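Local coordinates for Thiol:disulfide interchange protein (PDB 4OD7) that probably acts as a periplasmic disulfide oxidoreductase of the DsbA type, passing disulfide bonds to folding proteins, at residues F28-E40 with Q88-T100. The protein carries 1 engineered substitution. Numbering follows the deposited sequence.
Sequences FSFYSPHCYQFSE and QVSPALFKGIQET. Engineered in segment 28-40: Ser32 (natural residue Cys).
With CG set beside the backbone N and opposite the carbonyl carbon in both Phe30 (chi1 -78°) and Phe94 (chi1 -87°), the edge of Phe30 points at the face of Phe94, centroids 4.8 Å apart. Phe30 CD1 lies over the centre of one Phe94 face; Tyr36 CA covers the opposite face nearer the rim. Phe94 is a knob in the hole formed by Cys35, Tyr36, Ser39 and Glu40; the CG of Glu40 lies 3.5 Å from Phe94 CD2. Leu93 CB makes a CH-pi contact over one face of the Phe30 ring, the other being covered by Phe28. In this DsbA-like thioredoxin fold, helix 33-40 runs roughly antiparallel to helix 88-99 (147°), which belongs to the helical region between strands 58-62 and 153-156. The redox-active pair lies at the N-terminus of helix 33-40: Cys35 in the first turn and engineered Ser32 (naturally Cys) at the N-cap, its OG accepting from Cys35 N (2.9 Å) and also bonding an acidic side chain of the bound peptide. Gln98, extended beyond CG, bridges two carbonyls of the 29-32 turn: NE2 donates to Phe30 O (2.7 Å) and Ser32 O (3.1 Å), both near its amide plane. Tyr36 N reaches Ser32 O from the other face of that carbonyl. Ile97 CD1 sits over the Tyr31 ring, whose OH bonds Leu69 N.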
loop_
_atom_site.group_PDB
_atom_site.type_symbol
_atom_site.label_atom_id
_atom_site.label_comp_id
_atom_site.label_asym_id
_atom_site.label_seq_id
_atom_site.Cartn_x
_atom_site.Cartn_y
_atom_site.Cartn_z
ATOM N N PHE A 28 -2.423 -2.329 -0.801
ATOM C CA PHE A 28 -3.348 -1.379 -1.422
ATOM C C PHE A 28 -3.640 -1.773 -2.846
ATOM O O PHE A 28 -3.003 -2.654 -3.395
ATOM C CB PHE A 28 -2.755 0.045 -1.350
ATOM C CG PHE A 28 -1.751 0.363 -2.446
ATOM C CD1 PHE A 28 -2.092 1.184 -3.525
ATOM C CD2 PHE A 28 -0.450 -0.146 -2.395
ATOM C CE1 PHE A 28 -1.162 1.483 -4.502
ATOM C CE2 PHE A 28 0.458 0.147 -3.380
ATOM C CZ PHE A 28 0.094 0.977 -4.426
ATOM N N SER A 29 -4.602 -1.087 -3.436
ATOM C CA SER A 29 -4.901 -1.179 -4.841
ATOM C C SER A 29 -5.195 0.224 -5.396
ATOM O O SER A 29 -5.874 1.043 -4.756
ATOM C CB SER A 29 -6.116 -2.095 -5.094
ATOM O OG SER A 29 -6.481 -2.102 -6.462
ATOM N N PHE A 30 -4.683 0.497 -6.590
ATOM C CA PHE A 30 -4.987 1.737 -7.270
ATOM C C PHE A 30 -6.444 1.791 -7.654
ATOM O O PHE A 30 -6.977 2.860 -7.892
ATOM C CB PHE A 30 -4.150 1.895 -8.495
ATOM C CG PHE A 30 -2.757 2.327 -8.202
ATOM C CD1 PHE A 30 -2.512 3.603 -7.673
ATOM C CD2 PHE A 30 -1.677 1.477 -8.463
ATOM C CE1 PHE A 30 -1.218 4.049 -7.425
ATOM C CE2 PHE A 30 -0.377 1.909 -8.210
ATOM C CZ PHE A 30 -0.156 3.202 -7.665
ATOM N N TYR A 31 -7.102 0.641 -7.648
ATOM C CA TYR A 31 -8.538 0.559 -7.953
ATOM C C TYR A 31 -9.486 0.841 -6.802
ATOM O O TYR A 31 -10.623 1.150 -7.020
ATOM C CB TYR A 31 -8.851 -0.824 -8.475
ATOM C CG TYR A 31 -8.453 -1.066 -9.912
ATOM C CD1 TYR A 31 -9.285 -0.655 -10.939
ATOM C CD2 TYR A 31 -7.264 -1.702 -10.243
ATOM C CE1 TYR A 31 -8.968 -0.904 -12.249
ATOM C CE2 TYR A 31 -6.939 -1.941 -11.572
ATOM C CZ TYR A 31 -7.802 -1.532 -12.556
ATOM O OH TYR A 31 -7.553 -1.741 -13.875
ATOM N N SER A 32 -8.962 0.803 -5.591
ATOM C CA SER A 32 -9.719 0.867 -4.374
ATOM C C SER A 32 -10.034 2.325 -3.941
ATOM O O SER A 32 -9.127 3.126 -3.692
ATOM C CB SER A 32 -8.917 0.119 -3.301
ATOM O OG SER A 32 -9.280 0.500 -2.004
ATOM N N PRO A 33 -11.329 2.686 -3.879
ATOM C CA PRO A 33 -11.606 4.028 -3.392
ATOM C C PRO A 33 -11.151 4.222 -1.966
ATOM O O PRO A 33 -10.678 5.275 -1.633
ATOM C CB PRO A 33 -13.132 4.149 -3.527
ATOM C CG PRO A 33 -13.495 3.167 -4.537
ATOM C CD PRO A 33 -12.542 2.028 -4.373
ATOM N N HIS A 34 -11.256 3.218 -1.134
ATOM C CA HIS A 34 -10.753 3.331 0.221
ATOM C C HIS A 34 -9.221 3.544 0.261
ATOM O O HIS A 34 -8.719 4.242 1.101
ATOM C CB HIS A 34 -11.134 2.096 1.021
ATOM C CG HIS A 34 -12.577 2.064 1.450
ATOM N ND1 HIS A 34 -13.532 1.388 0.735
ATOM C CD2 HIS A 34 -13.223 2.602 2.506
ATOM C CE1 HIS A 34 -14.701 1.510 1.334
ATOM N NE2 HIS A 34 -14.543 2.258 2.401
ATOM N N CYS A 35 -8.464 2.925 -0.616
ATOM C CA CYS A 35 -7.034 3.173 -0.615
ATOM C C CYS A 35 -6.704 4.604 -0.993
ATOM O O CYS A 35 -5.864 5.236 -0.369
ATOM C CB CYS A 35 -6.397 2.222 -1.588
ATOM S SG CYS A 35 -6.289 0.621 -0.945
ATOM N N TYR A 36 -7.436 5.141 -1.954
ATOM C CA TYR A 36 -7.230 6.518 -2.342
ATOM C C TYR A 36 -7.546 7.440 -1.201
ATOM O O TYR A 36 -6.787 8.321 -0.807
ATOM C CB TYR A 36 -8.104 6.874 -3.547
ATOM C CG TYR A 36 -7.904 8.289 -4.018
ATOM C CD1 TYR A 36 -6.712 8.703 -4.588
ATOM C CD2 TYR A 36 -8.894 9.223 -3.837
ATOM C CE1 TYR A 36 -6.532 9.993 -4.978
ATOM C CE2 TYR A 36 -8.734 10.509 -4.239
ATOM C CZ TYR A 36 -7.559 10.891 -4.808
ATOM O OH TYR A 36 -7.431 12.206 -5.184
ATOM N N GLN A 37 -8.714 7.218 -0.654
ATOM C CA GLN A 37 -9.109 7.966 0.504
ATOM C C GLN A 37 -8.047 7.911 1.677
ATOM O O GLN A 37 -7.696 8.907 2.242
ATOM C CB GLN A 37 -10.401 7.387 0.971
ATOM C CG GLN A 37 -11.699 8.038 0.676
ATOM C CD GLN A 37 -11.842 9.292 1.457
ATOM O OE1 GLN A 37 -11.169 9.538 2.431
ATOM N NE2 GLN A 37 -12.701 10.078 1.036
ATOM N N PHE A 38 -7.559 6.721 2.001
ATOM C CA PHE A 38 -6.632 6.450 3.117
ATOM C C PHE A 38 -5.259 7.123 2.897
ATOM O O PHE A 38 -4.703 7.756 3.791
ATOM C CB PHE A 38 -6.431 4.945 3.265
ATOM C CG PHE A 38 -5.876 4.497 4.620
ATOM C CD1 PHE A 38 -6.698 4.282 5.724
ATOM C CD2 PHE A 38 -4.536 4.274 4.770
ATOM C CE1 PHE A 38 -6.193 3.851 6.898
ATOM C CE2 PHE A 38 -4.007 3.810 5.982
ATOM C CZ PHE A 38 -4.824 3.613 7.027
ATOM N N SER A 39 -4.694 6.951 1.701
ATOM C CA SER A 39 -3.331 7.385 1.485
ATOM C C SER A 39 -3.226 8.743 0.778
ATOM O O SER A 39 -2.336 9.512 1.112
ATOM C CB SER A 39 -2.604 6.330 0.674
ATOM O OG SER A 39 -3.098 6.266 -0.638
ATOM N N GLU A 40 -4.104 9.076 -0.163
ATOM C CA GLU A 40 -3.942 10.308 -0.944
ATOM C C GLU A 40 -4.649 11.492 -0.352
ATOM O O GLU A 40 -4.189 12.619 -0.497
ATOM C CB GLU A 40 -4.393 10.124 -2.391
ATOM C CG GLU A 40 -3.614 9.144 -3.249
ATOM C CD GLU A 40 -2.246 9.672 -3.535
ATOM O OE1 GLU A 40 -2.231 10.753 -4.137
ATOM O OE2 GLU A 40 -1.203 9.049 -3.262
ATOM N N GLN A 88 5.816 10.456 -7.435
ATOM C CA GLN A 88 5.477 11.121 -8.683
ATOM C C GLN A 88 4.331 10.444 -9.447
ATOM O O GLN A 88 3.506 11.116 -9.997
ATOM C CB GLN A 88 6.721 11.190 -9.596
ATOM C CG GLN A 88 7.813 12.210 -9.217
ATOM C CD GLN A 88 8.489 11.986 -7.855
ATOM O OE1 GLN A 88 8.817 10.855 -7.454
ATOM N NE2 GLN A 88 8.695 13.083 -7.137
ATOM N N VAL A 89 4.281 9.110 -9.484
ATOM C CA VAL A 89 3.317 8.418 -10.343
ATOM C C VAL A 89 2.112 7.985 -9.539
ATOM O O VAL A 89 1.030 7.846 -10.106
ATOM C CB VAL A 89 3.899 7.141 -11.050
ATOM C CG1 VAL A 89 5.215 7.428 -11.714
ATOM C CG2 VAL A 89 4.092 5.997 -10.094
ATOM N N SER A 90 2.303 7.768 -8.230
ATOM C CA SER A 90 1.215 7.276 -7.395
ATOM C C SER A 90 -0.051 8.151 -7.545
ATOM O O SER A 90 -1.114 7.604 -7.797
ATOM C CB SER A 90 1.656 7.178 -5.941
ATOM O OG SER A 90 0.598 6.700 -5.146
ATOM N N PRO A 91 0.041 9.494 -7.399
ATOM C CA PRO A 91 -1.172 10.275 -7.607
ATOM C C PRO A 91 -1.794 10.112 -9.000
ATOM O O PRO A 91 -3.022 10.024 -9.147
ATOM C CB PRO A 91 -0.687 11.693 -7.359
ATOM C CG PRO A 91 0.475 11.550 -6.489
ATOM C CD PRO A 91 1.145 10.352 -6.937
ATOM N N ALA A 92 -0.938 10.021 -10.021
ATOM C CA ALA A 92 -1.405 9.902 -11.432
ATOM C C ALA A 92 -2.067 8.553 -11.746
ATOM O O ALA A 92 -2.985 8.466 -12.576
ATOM C CB ALA A 92 -0.217 10.141 -12.434
ATOM N N LEU A 93 -1.609 7.510 -11.073
ATOM C CA LEU A 93 -2.143 6.195 -11.280
ATOM C C LEU A 93 -3.492 6.097 -10.606
ATOM O O LEU A 93 -4.420 5.558 -11.164
ATOM C CB LEU A 93 -1.189 5.164 -10.733
ATOM C CG LEU A 93 0.120 4.977 -11.522
ATOM C CD1 LEU A 93 0.991 4.103 -10.724
ATOM C CD2 LEU A 93 -0.049 4.410 -12.915
ATOM N N PHE A 94 -3.597 6.614 -9.400
ATOM C CA PHE A 94 -4.916 6.683 -8.757
ATOM C C PHE A 94 -5.882 7.502 -9.619
ATOM O O PHE A 94 -6.975 7.078 -9.903
ATOM C CB PHE A 94 -4.843 7.323 -7.366
ATOM C CG PHE A 94 -4.534 6.367 -6.259
ATOM C CD1 PHE A 94 -5.393 5.348 -5.935
ATOM C CD2 PHE A 94 -3.379 6.520 -5.516
ATOM C CE1 PHE A 94 -5.087 4.474 -4.890
ATOM C CE2 PHE A 94 -3.072 5.656 -4.474
ATOM C CZ PHE A 94 -3.930 4.634 -4.160
ATOM N N LYS A 95 -5.432 8.660 -10.063
ATOM C CA LYS A 95 -6.258 9.536 -10.874
ATOM C C LYS A 95 -6.708 8.860 -12.164
ATOM O O LYS A 95 -7.886 8.900 -12.511
ATOM C CB LYS A 95 -5.511 10.836 -11.160
ATOM C CG LYS A 95 -6.227 11.728 -12.105
ATOM C CD LYS A 95 -5.446 12.937 -12.500
ATOM C CE LYS A 95 -6.164 13.578 -13.679
ATOM N NZ LYS A 95 -7.578 13.893 -13.380
ATOM N N GLY A 96 -5.779 8.224 -12.861
ATOM C CA GLY A 96 -6.101 7.634 -14.130
ATOM C C GLY A 96 -7.026 6.464 -13.982
ATOM O O GLY A 96 -7.813 6.204 -14.839
ATOM N N ILE A 97 -6.967 5.771 -12.872
ATOM C CA ILE A 97 -7.902 4.692 -12.643
ATOM C C ILE A 97 -9.253 5.258 -12.175
ATOM O O ILE A 97 -10.274 4.949 -12.739
ATOM C CB ILE A 97 -7.403 3.691 -11.578
ATOM C CG1 ILE A 97 -6.111 3.007 -12.019
ATOM C CG2 ILE A 97 -8.508 2.671 -11.260
ATOM C CD1 ILE A 97 -6.275 2.039 -13.154
ATOM N N GLN A 98 -9.238 6.088 -11.159
ATOM C CA GLN A 98 -10.460 6.413 -10.478
ATOM C C GLN A 98 -11.137 7.705 -10.823
ATOM O O GLN A 98 -12.341 7.826 -10.642
ATOM C CB GLN A 98 -10.186 6.391 -8.986
ATOM C CG GLN A 98 -9.840 5.037 -8.590
ATOM C CD GLN A 98 -9.919 4.826 -7.165
ATOM O OE1 GLN A 98 -10.884 5.250 -6.532
ATOM N NE2 GLN A 98 -8.875 4.197 -6.600
ATOM N N GLU A 99 -10.388 8.666 -11.321
ATOM C CA GLU A 99 -10.895 10.012 -11.531
ATOM C C GLU A 99 -11.302 10.201 -12.980
ATOM O O GLU A 99 -12.359 10.737 -13.263
ATOM C CB GLU A 99 -9.849 11.028 -11.169
ATOM C CG GLU A 99 -10.355 12.433 -11.267
ATOM C CD GLU A 99 -9.358 13.420 -10.751
ATOM O OE1 GLU A 99 -8.560 13.052 -9.877
ATOM O OE2 GLU A 99 -9.326 14.549 -11.272
ATOM N N THR A 100 -10.389 9.911 -13.888
ATOM C CA THR A 100 -10.637 10.120 -15.299
ATOM C C THR A 100 -10.913 8.809 -16.007
ATOM O O THR A 100 -11.507 8.816 -17.057
ATOM C CB THR A 100 -9.437 10.846 -15.982
ATOM O OG1 THR A 100 -8.221 10.144 -15.723
ATOM C CG2 THR A 100 -9.258 12.220 -15.407
HETATM O O HOH W 1 -7.245 11.574 -8.445
#